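Local structure of mannitol dehydrogenase (Pseudomonas fluorescens, 1LJ8) at residues S67-A72 / S103-A108; N191-G196 / M294-L299; R447-E452 / E464-F469. The protein binds NAD and probably catalyses the reversible, NAD-dependent oxidation of D-mannitol at C2 to give D-fructose. All coordinates share one frame; numbering follows the deposited sequence.

Contact 1. Residues S67-A72 / S103-A108; sequences SEDRKA and SDMLLA. With NAD (nicotinamide-adenine-dinucleotide), chain B.
Asp-69 faces two ways here, its methylene packed on strand 96-107 and its carboxylate turned to the cofactor. With CG anti to the carbonyl carbon (chi1 -62°), OD1 accepts hydrogen bonds from both hydroxyls of the adenosine ribose, 2.6 Å from NAD O2B and 3.1 Å from NAD O3B. OD2 is held by the backbone N of Arg-66, which, with the ribose bonds to OD1, helps set the rotation of the carboxylate. Behind it, selenomethionine Met-105 runs fully extended from the strand, with CG anti to the backbone N (chi1 179°), and its tip CE lies 3.8 Å from Asp-69 CB. The same methyl brushes Ala-72 CB at 4.2 Å. Leu-107 divides its fork between neighbouring residues: CD2 is 4.0 Å from Asp-69 CB, and CD1 is 3.7 Å from Arg-70 CA. Arg-70 crosses this leucine at about a right angle before its guanidinium reaches a salt bridge with Glu-109. An alanine in place of Asp-69 would probably weaken NAD binding, since both ribose hydroxyls lose their shared acceptor. An acidic residue after the second parallel strand, binding both hydroxyls of the adenosine ribose, is characteristic of NAD-binding Rossmann folds.

Contact 2. Residues N191-G196 / M294-L299; sequences NLPHNG and MKIGLL. With NAD (nicotinamide-adenine-dinucleotide), chain B.
Polar contacts join a loop of the Rossmann domain to helix 289-313 of the C-terminal domain beside the nicotinamide. Lys-295 NZ donates to Asn-191 OD1 at 2.9 Å, the two side chains crossing at about a right angle. The C=O...N angle is 112° and NZ lies 57° out of the carbonyl plane, so the donor comes from above the amide. The lysine chain leaves with CG anti to the backbone N and bends at chi2 and chi4 to get there. Asn-300 OD1 is the stronger partner of the same NZ, and Asn-191 ND2 donates to Glu-133 OE2, so the carboxamide is held at both ends. The backbone N of Asn-191 adds a nearly straight bond (160°) to NAD O2D, 2.9 Å away on the nicotinamide ribose.

Van der Waals contact does the rest. Asn-191 OD1 also touches NAD C6N at 3.2 Å, on the nicotinamide ring itself. Ile-296 points at the loop: its CD1 packs on Asn-191 CB at 3.6 Å, while CG2 meets Pro-193 CG at 4.2 Å. Under this cover the carbonyl O of Asn-191 is buried without a polar partner.

Chemically, Lys-295 NZ is set 4.9 Å from NAD C4N, the carbon that takes up hydride in NAD-dependent dehydrogenases. Closeness to the positively charged nicotinamide may lower the proton affinity of NZ, while Asp-230, which touches the lysine chain, may raise it.

Contact 3. Residues R447-E452 / E464-F469; sequences RLLAVE and EFVAAF
In the all-helical part of the C-terminal domain, a type I beta turn from Leu-448 to Val-451 leads out of the short helix 444-448 and packs against the long helix 463-488. The contact is purely apolar. Leu-448, the first residue of the turn, has CG anti to the backbone N, and its CD2 comes obliquely upon the Phe-469 ring, 4.4 Å from CZ. Its other neighbours include Trp-410 of helix 401-413 and Leu-437 of helix 431-437, so it links the turn to the surrounding helices.

Leu-449 follows and carries most of the contact. Having CG anti to the carbonyl carbon (chi1 -58°) sends its fork at the long helix, where Phe-465, Val-466 and Phe-469 receive it. Phe-465 and Phe-469 stand one helical turn apart, as the bond from Phe-469 N to Phe-465 O confirms. Leu-449 CD1 sits at the edge of the Phe-465 ring, 4.2 Å from CE2, and also touches Val-466 CG2 at 4.0 Å. Phe-465 also touches Ile-390 and Ile-394 of helix 387-396. Leu-449 meets Phe-469 tip to tip, with methyl CD2 centred over one face of the ring, 4.3 Å above its plane.

Val-451 occupies the N-cap position of helix 452-455, and its side chain turns to Phe-433 and Leu-437. It closes the turn through a weak bond from Val-451 N to Leu-448 O, 3.5 Å long.

In the fold
NAD joins the first two contacts, which do not touch each other: their centres lie 28 Å apart and their nearest atoms about 16 Å. Contact 1 grips the adenosine end of the dinucleotide and contact 2 the nicotinamide end, so the extended cofactor spans the gap between them. Gly-36, Phe-37, Glu-133, Asp-190 and Thr-233 supply further hydrogen bonds to it. Contact 1 belongs wholly to the Rossmann domain, whereas contact 2 ties that domain to the C-terminal one. Contact 3 lies in the C-terminal domain, away from the cofactor site, with its centre 24 Å from that of contact 2 and 40 Å from that of contact 1, across the centre of the chain.

Contact 1. Residues S67-A72 / S103-A108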
loop_
_atom_site.group_PDB
_atom_site.type_symbol
_atom_site.label_atom_id
_atom_site.label_comp_id
_atom_site.label_asym_id
_atom_site.label_seq_id
_atom_site.Cartn_x
_atom_site.Cartn_y
_atom_site.Cartn_z
ATOM N N SER A 67 -16.689 -4.301 5.397
ATOM C CA SER A 67 -17.403 -5.578 5.317
ATOM C C SER A 67 -16.482 -6.671 4.810
ATOM O O SER A 67 -16.582 -7.814 5.280
ATOM C CB SER A 67 -18.625 -5.443 4.381
ATOM O OG SER A 67 -18.184 -5.018 3.109
ATOM N N GLU A 68 -15.589 -6.353 3.869
ATOM C CA GLU A 68 -14.674 -7.392 3.369
ATOM C C GLU A 68 -13.663 -7.915 4.398
ATOM O O GLU A 68 -13.041 -8.956 4.183
ATOM C CB GLU A 68 -13.930 -6.948 2.087
ATOM C CG GLU A 68 -13.802 -5.453 1.849
ATOM C CD GLU A 68 -15.098 -4.796 1.405
ATOM O OE1 GLU A 68 -15.555 -5.024 0.245
ATOM O OE2 GLU A 68 -15.669 -4.045 2.217
ATOM N N ASP A 69 -13.505 -7.219 5.525
ATOM C CA ASP A 69 -12.580 -7.671 6.563
ATOM C C ASP A 69 -13.114 -8.858 7.381
ATOM O O ASP A 69 -12.367 -9.496 8.112
ATOM C CB ASP A 69 -12.268 -6.511 7.521
ATOM C CG ASP A 69 -11.590 -5.347 6.806
ATOM O OD1 ASP A 69 -10.818 -5.624 5.852
ATOM O OD2 ASP A 69 -11.816 -4.185 7.167
ATOM N N ARG A 70 -14.410 -9.156 7.265
ATOM C CA ARG A 70 -14.989 -10.268 8.026
ATOM C C ARG A 70 -14.347 -11.593 7.647
ATOM O O ARG A 70 -14.067 -12.417 8.510
ATOM C CB ARG A 70 -16.509 -10.356 7.776
ATOM C CG ARG A 70 -17.284 -11.340 8.709
ATOM C CD ARG A 70 -18.757 -11.371 8.253
ATOM N NE ARG A 70 -19.156 -9.993 8.000
ATOM C CZ ARG A 70 -19.951 -9.574 7.013
ATOM N NH1 ARG A 70 -20.494 -10.447 6.150
ATOM N NH2 ARG A 70 -20.127 -8.260 6.835
ATOM N N LYS A 71 -14.124 -11.801 6.361
ATOM C CA LYS A 71 -13.508 -13.056 5.915
ATOM C C LYS A 71 -12.102 -13.185 6.493
ATOM O O LYS A 71 -11.737 -14.265 6.933
ATOM C CB LYS A 71 -13.433 -13.142 4.391
ATOM C CG LYS A 71 -12.854 -14.497 3.907
ATOM C CD LYS A 71 -13.040 -14.726 2.415
ATOM C CE LYS A 71 -12.837 -16.234 2.063
ATOM N NZ LYS A 71 -11.474 -16.734 2.466
ATOM N N ALA A 72 -11.320 -12.101 6.501
ATOM C CA ALA A 72 -9.964 -12.158 7.085
ATOM C C ALA A 72 -10.044 -12.563 8.588
ATOM O O ALA A 72 -9.315 -13.421 9.072
ATOM C CB ALA A 72 -9.290 -10.759 6.965
ATOM N N SER A 103 -2.676 -11.421 17.740
ATOM C CA SER A 103 -3.436 -12.212 18.722
ATOM C C SER A 103 -4.954 -12.071 18.656
ATOM O O SER A 103 -5.670 -12.850 19.302
ATOM C CB SER A 103 -2.937 -11.889 20.139
ATOM O OG SER A 103 -2.993 -10.505 20.424
ATOM N N ASP A 104 -5.468 -11.120 17.881
ATOM C CA ASP A 104 -6.932 -10.975 17.768
ATOM C C ASP A 104 -7.179 -10.025 16.611
ATOM O O ASP A 104 -6.237 -9.442 16.081
ATOM C CB ASP A 104 -7.494 -10.329 19.044
ATOM C CG ASP A 104 -9.004 -10.573 19.238
ATOM O OD1 ASP A 104 -9.527 -10.101 20.278
ATOM O OD2 ASP A 104 -9.661 -11.235 18.384
HETATM N N MSE A 105 -8.453 -9.839 16.248
HETATM C CA MSE A 105 -8.831 -8.884 15.206
HETATM C C MSE A 105 -10.298 -8.528 15.497
HETATM O O MSE A 105 -11.132 -9.435 15.592
HETATM C CB MSE A 105 -8.709 -9.506 13.828
HETATM C CG MSE A 105 -9.118 -8.531 12.728
HETATM SE SE MSE A 105 -8.688 -9.217 11.016
HETATM C CE MSE A 105 -9.660 -7.866 9.918
ATOM N N LEU A 106 -10.568 -7.235 15.686
ATOM C CA LEU A 106 -11.926 -6.738 15.971
ATOM C C LEU A 106 -12.491 -6.105 14.709
ATOM O O LEU A 106 -11.737 -5.517 13.903
ATOM C CB LEU A 106 -11.897 -5.697 17.113
ATOM C CG LEU A 106 -11.283 -6.173 18.454
ATOM C CD1 LEU A 106 -11.517 -5.061 19.521
ATOM C CD2 LEU A 106 -11.863 -7.518 18.903
ATOM N N LEU A 107 -13.817 -6.219 14.535
ATOM C CA LEU A 107 -14.490 -5.638 13.387
ATOM C C LEU A 107 -15.427 -4.545 13.856
ATOM O O LEU A 107 -16.150 -4.725 14.860
ATOM C CB LEU A 107 -15.348 -6.689 12.675
ATOM C CG LEU A 107 -14.570 -7.899 12.170
ATOM C CD1 LEU A 107 -15.565 -8.858 11.420
ATOM C CD2 LEU A 107 -13.439 -7.437 11.201
ATOM N N ALA A 108 -15.406 -3.412 13.169
ATOM C CA ALA A 108 -16.311 -2.324 13.533
ATOM C C ALA A 108 -17.774 -2.823 13.506
ATOM O O ALA A 108 -18.565 -2.430 14.388
ATOM C CB ALA A 108 -16.145 -1.143 12.538
HETATM P PA NAD B . -5.099 -5.791 0.907
HETATM O O1A NAD B . -6.053 -5.622 -0.159
HETATM O O2A NAD B . -4.596 -7.124 1.346
HETATM O O5B NAD B . -5.643 -5.113 2.246
HETATM C C5B NAD B . -6.076 -3.718 2.225
HETATM C C4B NAD B . -6.634 -3.577 3.656
HETATM O O4B NAD B . -7.072 -2.162 3.802
HETATM C C3B NAD B . -7.960 -4.362 3.959
HETATM O O3B NAD B . -7.884 -4.758 5.341
HETATM C C2B NAD B . -9.052 -3.320 3.678
HETATM O O2B NAD B . -10.280 -3.607 4.337
HETATM C C1B NAD B . -8.414 -2.075 4.264
HETATM N N9A NAD B . -8.946 -0.833 3.799
HETATM C C8A NAD B . -9.209 -0.372 2.524
HETATM N N7A NAD B . -9.663 0.860 2.519
HETATM C C5A NAD B . -9.696 1.213 3.860
HETATM C C6A NAD B . -10.082 2.424 4.445
HETATM N N6A NAD B . -10.492 3.513 3.793
HETATM N N1A NAD B . -10.038 2.516 5.830
HETATM C C2A NAD B . -9.615 1.444 6.615
HETATM N N3A NAD B . -9.207 0.240 6.054
HETATM C C4A NAD B . -9.274 0.183 4.659
HETATM O O3 NAD B . -3.871 -4.861 0.526
HETATM P PN NAD B . -2.316 -4.933 0.927
HETATM O O1N NAD B . -1.591 -5.673 -0.110
HETATM O O2N NAD B . -2.245 -5.435 2.302
HETATM O O5D NAD B . -1.863 -3.428 0.793
HETATM C C5D NAD B . -2.412 -2.497 1.715
HETATM C C4D NAD B . -1.559 -1.308 1.634
HETATM O O4D NAD B . -0.238 -1.491 2.185
HETATM C C3D NAD B . -1.335 -0.644 0.228
HETATM O O3D NAD B . -2.467 0.099 -0.209
HETATM C C2D NAD B . -0.048 0.137 0.412
HETATM O O2D NAD B . -0.303 1.450 0.891
HETATM C C1D NAD B . 0.741 -0.719 1.435
HETATM N N1N NAD B . 1.762 -1.599 0.835
HETATM C C2N NAD B . 1.493 -2.789 0.133
HETATM C C3N NAD B . 2.548 -3.446 -0.445
HETATM C C7N NAD B . 2.265 -4.729 -1.248
HETATM O O7N NAD B . 3.199 -5.184 -1.927
HETATM N N7N NAD B . 1.066 -5.270 -1.276
HETATM C C4N NAD B . 3.925 -2.914 -0.353
HETATM C C5N NAD B . 4.147 -1.722 0.401
HETATM C C6N NAD B . 3.063 -1.033 1.014
#

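Contact 2. Residues N191-G196 / M294-L299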
loop_
_atom_site.group_PDB
_atom_site.type_symbol
_atom_site.label_atom_id
_atom_site.label_comp_id
_atom_site.label_asym_id
_atom_site.label_seq_id
_atom_site.Cartn_x
_atom_site.Cartn_y
_atom_site.Cartn_z
ATOM N N ASN A 191 1.761 3.536 1.144
ATOM C CA ASN A 191 2.628 4.098 0.116
ATOM C C ASN A 191 2.274 5.536 -0.239
ATOM O O ASN A 191 1.641 5.767 -1.269
ATOM C CB ASN A 191 2.496 3.246 -1.146
ATOM C CG ASN A 191 3.145 1.891 -1.012
ATOM O OD1 ASN A 191 4.137 1.716 -0.282
ATOM N ND2 ASN A 191 2.656 0.938 -1.802
ATOM N N LEU A 192 2.714 6.483 0.573
ATOM C CA LEU A 192 2.488 7.910 0.297
ATOM C C LEU A 192 3.883 8.481 0.481
ATOM O O LEU A 192 4.595 8.069 1.387
ATOM C CB LEU A 192 1.539 8.567 1.322
ATOM C CG LEU A 192 0.055 8.295 0.994
ATOM C CD1 LEU A 192 -0.362 6.922 1.567
ATOM C CD2 LEU A 192 -0.826 9.411 1.628
ATOM N N PRO A 193 4.268 9.457 -0.340
ATOM C CA PRO A 193 5.615 10.028 -0.194
ATOM C C PRO A 193 5.996 10.443 1.248
ATOM O O PRO A 193 7.102 10.144 1.741
ATOM C CB PRO A 193 5.565 11.203 -1.163
ATOM C CG PRO A 193 4.730 10.675 -2.292
ATOM C CD PRO A 193 3.606 9.942 -1.572
ATOM N N HIS A 194 5.122 11.203 1.900
ATOM C CA HIS A 194 5.366 11.612 3.276
ATOM C C HIS A 194 4.158 11.037 4.045
ATOM O O HIS A 194 3.268 11.779 4.460
ATOM C CB HIS A 194 5.360 13.152 3.409
ATOM C CG HIS A 194 6.441 13.841 2.617
ATOM N ND1 HIS A 194 6.532 15.219 2.534
ATOM C CD2 HIS A 194 7.414 13.347 1.805
ATOM C CE1 HIS A 194 7.503 15.543 1.688
ATOM N NE2 HIS A 194 8.053 14.428 1.232
ATOM N N ASN A 195 4.149 9.725 4.261
ATOM C CA ASN A 195 2.978 9.112 4.901
ATOM C C ASN A 195 2.645 9.602 6.304
ATOM O O ASN A 195 1.449 9.763 6.633
ATOM C CB ASN A 195 3.057 7.590 4.837
ATOM C CG ASN A 195 4.403 7.034 5.260
ATOM O OD1 ASN A 195 5.140 7.627 6.056
ATOM N ND2 ASN A 195 4.726 5.849 4.730
ATOM N N GLY A 196 3.660 9.863 7.127
ATOM C CA GLY A 196 3.361 10.393 8.450
ATOM C C GLY A 196 2.792 11.818 8.344
ATOM O O GLY A 196 1.821 12.141 9.021
HETATM N N MSE A 294 11.926 8.366 -3.040
HETATM C CA MSE A 294 12.670 7.523 -3.969
HETATM C C MSE A 294 11.955 6.209 -4.303
HETATM O O MSE A 294 11.816 5.803 -5.477
HETATM C CB MSE A 294 14.036 7.154 -3.373
HETATM C CG MSE A 294 14.808 6.179 -4.222
HETATM SE SE MSE A 294 16.296 5.359 -3.162
HETATM C CE MSE A 294 15.275 4.102 -2.092
ATOM N N LYS A 295 11.508 5.519 -3.266
ATOM C CA LYS A 295 10.840 4.244 -3.502
ATOM C C LYS A 295 9.508 4.435 -4.207
ATOM O O LYS A 295 9.154 3.689 -5.135
ATOM C CB LYS A 295 10.625 3.547 -2.162
ATOM C CG LYS A 295 9.904 2.208 -2.349
ATOM C CD LYS A 295 8.652 2.173 -1.588
ATOM C CE LYS A 295 7.976 0.795 -1.707
ATOM N NZ LYS A 295 6.482 0.993 -1.802
ATOM N N ILE A 296 8.740 5.425 -3.767
ATOM C CA ILE A 296 7.439 5.669 -4.400
ATOM C C ILE A 296 7.638 6.074 -5.884
ATOM O O ILE A 296 6.941 5.582 -6.791
ATOM C CB ILE A 296 6.666 6.801 -3.681
ATOM C CG1 ILE A 296 6.273 6.365 -2.241
ATOM C CG2 ILE A 296 5.410 7.159 -4.504
ATOM C CD1 ILE A 296 5.235 5.267 -2.219
ATOM N N GLY A 297 8.601 6.958 -6.143
ATOM C CA GLY A 297 8.807 7.422 -7.518
ATOM C C GLY A 297 9.296 6.366 -8.487
ATOM O O GLY A 297 8.847 6.265 -9.642
ATOM N N LEU A 298 10.241 5.574 -8.013
ATOM C CA LEU A 298 10.854 4.534 -8.823
ATOM C C LEU A 298 10.157 3.189 -8.778
ATOM O O LEU A 298 9.889 2.613 -9.829
ATOM C CB LEU A 298 12.344 4.351 -8.401
ATOM C CG LEU A 298 13.236 5.582 -8.681
ATOM C CD1 LEU A 298 14.665 5.304 -8.054
ATOM C CD2 LEU A 298 13.332 5.825 -10.214
ATOM N N LEU A 299 9.874 2.667 -7.588
ATOM C CA LEU A 299 9.257 1.331 -7.547
ATOM C C LEU A 299 7.779 1.424 -7.887
ATOM O O LEU A 299 7.316 0.826 -8.868
ATOM C CB LEU A 299 9.459 0.682 -6.162
ATOM C CG LEU A 299 9.140 -0.819 -6.061
ATOM C CD1 LEU A 299 9.801 -1.380 -4.765
ATOM C CD2 LEU A 299 7.582 -1.032 -6.009
HETATM P PA NAD B . -5.099 -5.791 0.907
HETATM O O1A NAD B . -6.053 -5.622 -0.159
HETATM O O2A NAD B . -4.596 -7.124 1.346
HETATM O O5B NAD B . -5.643 -5.113 2.246
HETATM C C5B NAD B . -6.076 -3.718 2.225
HETATM C C4B NAD B . -6.634 -3.577 3.656
HETATM O O4B NAD B . -7.072 -2.162 3.802
HETATM C C3B NAD B . -7.960 -4.362 3.959
HETATM O O3B NAD B . -7.884 -4.758 5.341
HETATM C C2B NAD B . -9.052 -3.320 3.678
HETATM O O2B NAD B . -10.280 -3.607 4.337
HETATM C C1B NAD B . -8.414 -2.075 4.264
HETATM N N9A NAD B . -8.946 -0.833 3.799
HETATM C C8A NAD B . -9.209 -0.372 2.524
HETATM N N7A NAD B . -9.663 0.860 2.519
HETATM C C5A NAD B . -9.696 1.213 3.860
HETATM C C6A NAD B . -10.082 2.424 4.445
HETATM N N6A NAD B . -10.492 3.513 3.793
HETATM N N1A NAD B . -10.038 2.516 5.830
HETATM C C2A NAD B . -9.615 1.444 6.615
HETATM N N3A NAD B . -9.207 0.240 6.054
HETATM C C4A NAD B . -9.274 0.183 4.659
HETATM O O3 NAD B . -3.871 -4.861 0.526
HETATM P PN NAD B . -2.316 -4.933 0.927
HETATM O O1N NAD B . -1.591 -5.673 -0.110
HETATM O O2N NAD B . -2.245 -5.435 2.302
HETATM O O5D NAD B . -1.863 -3.428 0.793
HETATM C C5D NAD B . -2.412 -2.497 1.715
HETATM C C4D NAD B . -1.559 -1.308 1.634
HETATM O O4D NAD B . -0.238 -1.491 2.185
HETATM C C3D NAD B . -1.335 -0.644 0.228
HETATM O O3D NAD B . -2.467 0.099 -0.209
HETATM C C2D NAD B . -0.048 0.137 0.412
HETATM O O2D NAD B . -0.303 1.450 0.891
HETATM C C1D NAD B . 0.741 -0.719 1.435
HETATM N N1N NAD B . 1.762 -1.599 0.835
HETATM C C2N NAD B . 1.493 -2.789 0.133
HETATM C C3N NAD B . 2.548 -3.446 -0.445
HETATM C C7N NAD B . 2.265 -4.729 -1.248
HETATM O O7N NAD B . 3.199 -5.184 -1.927
HETATM N N7N NAD B . 1.066 -5.270 -1.276
HETATM C C4N NAD B . 3.925 -2.914 -0.353
HETATM C C5N NAD B . 4.147 -1.722 0.401
HETATM C C6N NAD B . 3.063 -1.033 1.014
#

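Contact 3. Residues R447-E452 / E464-F469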
loop_
_atom_site.group_PDB
_atom_site.type_symbol
_atom_site.label_atom_id
_atom_site.label_comp_id
_atom_site.label_asym_id
_atom_site.label_seq_id
_atom_site.Cartn_x
_atom_site.Cartn_y
_atom_site.Cartn_z
ATOM N N ARG A 447 -12.609 14.705 -20.406
ATOM C CA ARG A 447 -13.257 14.212 -19.192
ATOM C C ARG A 447 -12.313 13.572 -18.185
ATOM O O ARG A 447 -12.344 13.907 -17.005
ATOM C CB ARG A 447 -14.333 13.179 -19.534
ATOM C CG ARG A 447 -15.538 13.711 -20.338
ATOM C CD ARG A 447 -16.377 12.519 -20.795
ATOM N NE ARG A 447 -17.675 12.878 -21.351
ATOM C CZ ARG A 447 -18.527 11.994 -21.877
ATOM N NH1 ARG A 447 -18.212 10.688 -21.925
ATOM N NH2 ARG A 447 -19.705 12.413 -22.339
ATOM N N LEU A 448 -11.507 12.616 -18.653
ATOM C CA LEU A 448 -10.617 11.904 -17.751
ATOM C C LEU A 448 -9.544 12.793 -17.135
ATOM O O LEU A 448 -9.327 12.738 -15.937
ATOM C CB LEU A 448 -9.968 10.720 -18.463
ATOM C CG LEU A 448 -9.054 9.885 -17.546
ATOM C CD1 LEU A 448 -9.896 9.214 -16.467
ATOM C CD2 LEU A 448 -8.351 8.824 -18.338
ATOM N N LEU A 449 -8.922 13.648 -17.935
ATOM C CA LEU A 449 -7.859 14.486 -17.400
ATOM C C LEU A 449 -8.331 15.637 -16.520
ATOM O O LEU A 449 -7.509 16.266 -15.850
ATOM C CB LEU A 449 -6.971 15.016 -18.546
ATOM C CG LEU A 449 -6.309 13.966 -19.445
ATOM C CD1 LEU A 449 -5.394 14.669 -20.497
ATOM C CD2 LEU A 449 -5.487 12.978 -18.584
ATOM N N ALA A 450 -9.641 15.910 -16.534
ATOM C CA ALA A 450 -10.250 16.969 -15.729
ATOM C C ALA A 450 -10.647 16.558 -14.282
ATOM O O ALA A 450 -11.218 17.365 -13.538
ATOM C CB ALA A 450 -11.492 17.526 -16.475
ATOM N N VAL A 451 -10.356 15.327 -13.870
ATOM C CA VAL A 451 -10.691 14.911 -12.494
ATOM C C VAL A 451 -9.552 15.388 -11.587
ATOM O O VAL A 451 -8.503 14.746 -11.470
ATOM C CB VAL A 451 -10.891 13.409 -12.373
ATOM C CG1 VAL A 451 -11.359 13.087 -10.941
ATOM C CG2 VAL A 451 -11.938 12.921 -13.443
ATOM N N GLU A 452 -9.794 16.510 -10.926
ATOM C CA GLU A 452 -8.760 17.151 -10.132
ATOM C C GLU A 452 -8.174 16.341 -8.987
ATOM O O GLU A 452 -6.960 16.401 -8.773
ATOM C CB GLU A 452 -9.248 18.523 -9.633
ATOM C CG GLU A 452 -8.114 19.388 -9.108
ATOM C CD GLU A 452 -8.572 20.791 -8.655
ATOM O OE1 GLU A 452 -9.572 21.300 -9.214
ATOM O OE2 GLU A 452 -7.918 21.375 -7.757
ATOM N N GLU A 464 1.095 20.436 -24.142
ATOM C CA GLU A 464 2.107 19.431 -24.425
ATOM C C GLU A 464 1.665 18.059 -23.877
ATOM O O GLU A 464 1.730 17.046 -24.557
ATOM C CB GLU A 464 3.429 19.758 -23.719
ATOM C CG GLU A 464 4.289 20.886 -24.337
ATOM C CD GLU A 464 3.713 22.287 -24.191
ATOM O OE1 GLU A 464 4.273 23.153 -24.907
ATOM O OE2 GLU A 464 2.759 22.554 -23.400
ATOM N N PHE A 465 1.225 18.041 -22.634
ATOM C CA PHE A 465 0.867 16.742 -22.050
ATOM C C PHE A 465 -0.403 16.206 -22.683
ATOM O O PHE A 465 -0.514 15.007 -22.989
ATOM C CB PHE A 465 0.652 16.854 -20.531
ATOM C CG PHE A 465 0.279 15.531 -19.910
ATOM C CD1 PHE A 465 1.278 14.658 -19.480
ATOM C CD2 PHE A 465 -1.047 15.132 -19.850
ATOM C CE1 PHE A 465 0.961 13.380 -18.996
ATOM C CE2 PHE A 465 -1.401 13.852 -19.360
ATOM C CZ PHE A 465 -0.398 12.986 -18.939
ATOM N N VAL A 466 -1.389 17.074 -22.875
ATOM C CA VAL A 466 -2.636 16.595 -23.476
ATOM C C VAL A 466 -2.378 15.996 -24.883
ATOM O O VAL A 466 -2.938 14.959 -25.225
ATOM C CB VAL A 466 -3.668 17.742 -23.574
ATOM C CG1 VAL A 466 -4.880 17.291 -24.422
ATOM C CG2 VAL A 466 -4.145 18.115 -22.161
ATOM N N ALA A 467 -1.518 16.630 -25.680
ATOM C CA ALA A 467 -1.230 16.113 -27.035
ATOM C C ALA A 467 -0.545 14.735 -26.947
ATOM O O ALA A 467 -0.854 13.823 -27.713
ATOM C CB ALA A 467 -0.307 17.098 -27.796
ATOM N N ALA A 468 0.372 14.601 -25.998
ATOM C CA ALA A 468 1.092 13.341 -25.822
ATOM C C ALA A 468 0.097 12.244 -25.378
ATOM O O ALA A 468 0.152 11.108 -25.845
ATOM C CB ALA A 468 2.205 13.508 -24.776
ATOM N N PHE A 469 -0.790 12.594 -24.460
ATOM C CA PHE A 469 -1.804 11.646 -23.991
ATOM C C PHE A 469 -2.681 11.193 -25.137
ATOM O O PHE A 469 -2.944 10.006 -25.295
ATOM C CB PHE A 469 -2.674 12.304 -22.905
ATOM C CG PHE A 469 -3.881 11.497 -22.554
ATOM C CD1 PHE A 469 -3.789 10.442 -21.653
ATOM C CD2 PHE A 469 -5.094 11.755 -23.179
ATOM C CE1 PHE A 469 -4.870 9.653 -21.381
ATOM C CE2 PHE A 469 -6.213 10.957 -22.914
ATOM C CZ PHE A 469 -6.094 9.892 -22.003
#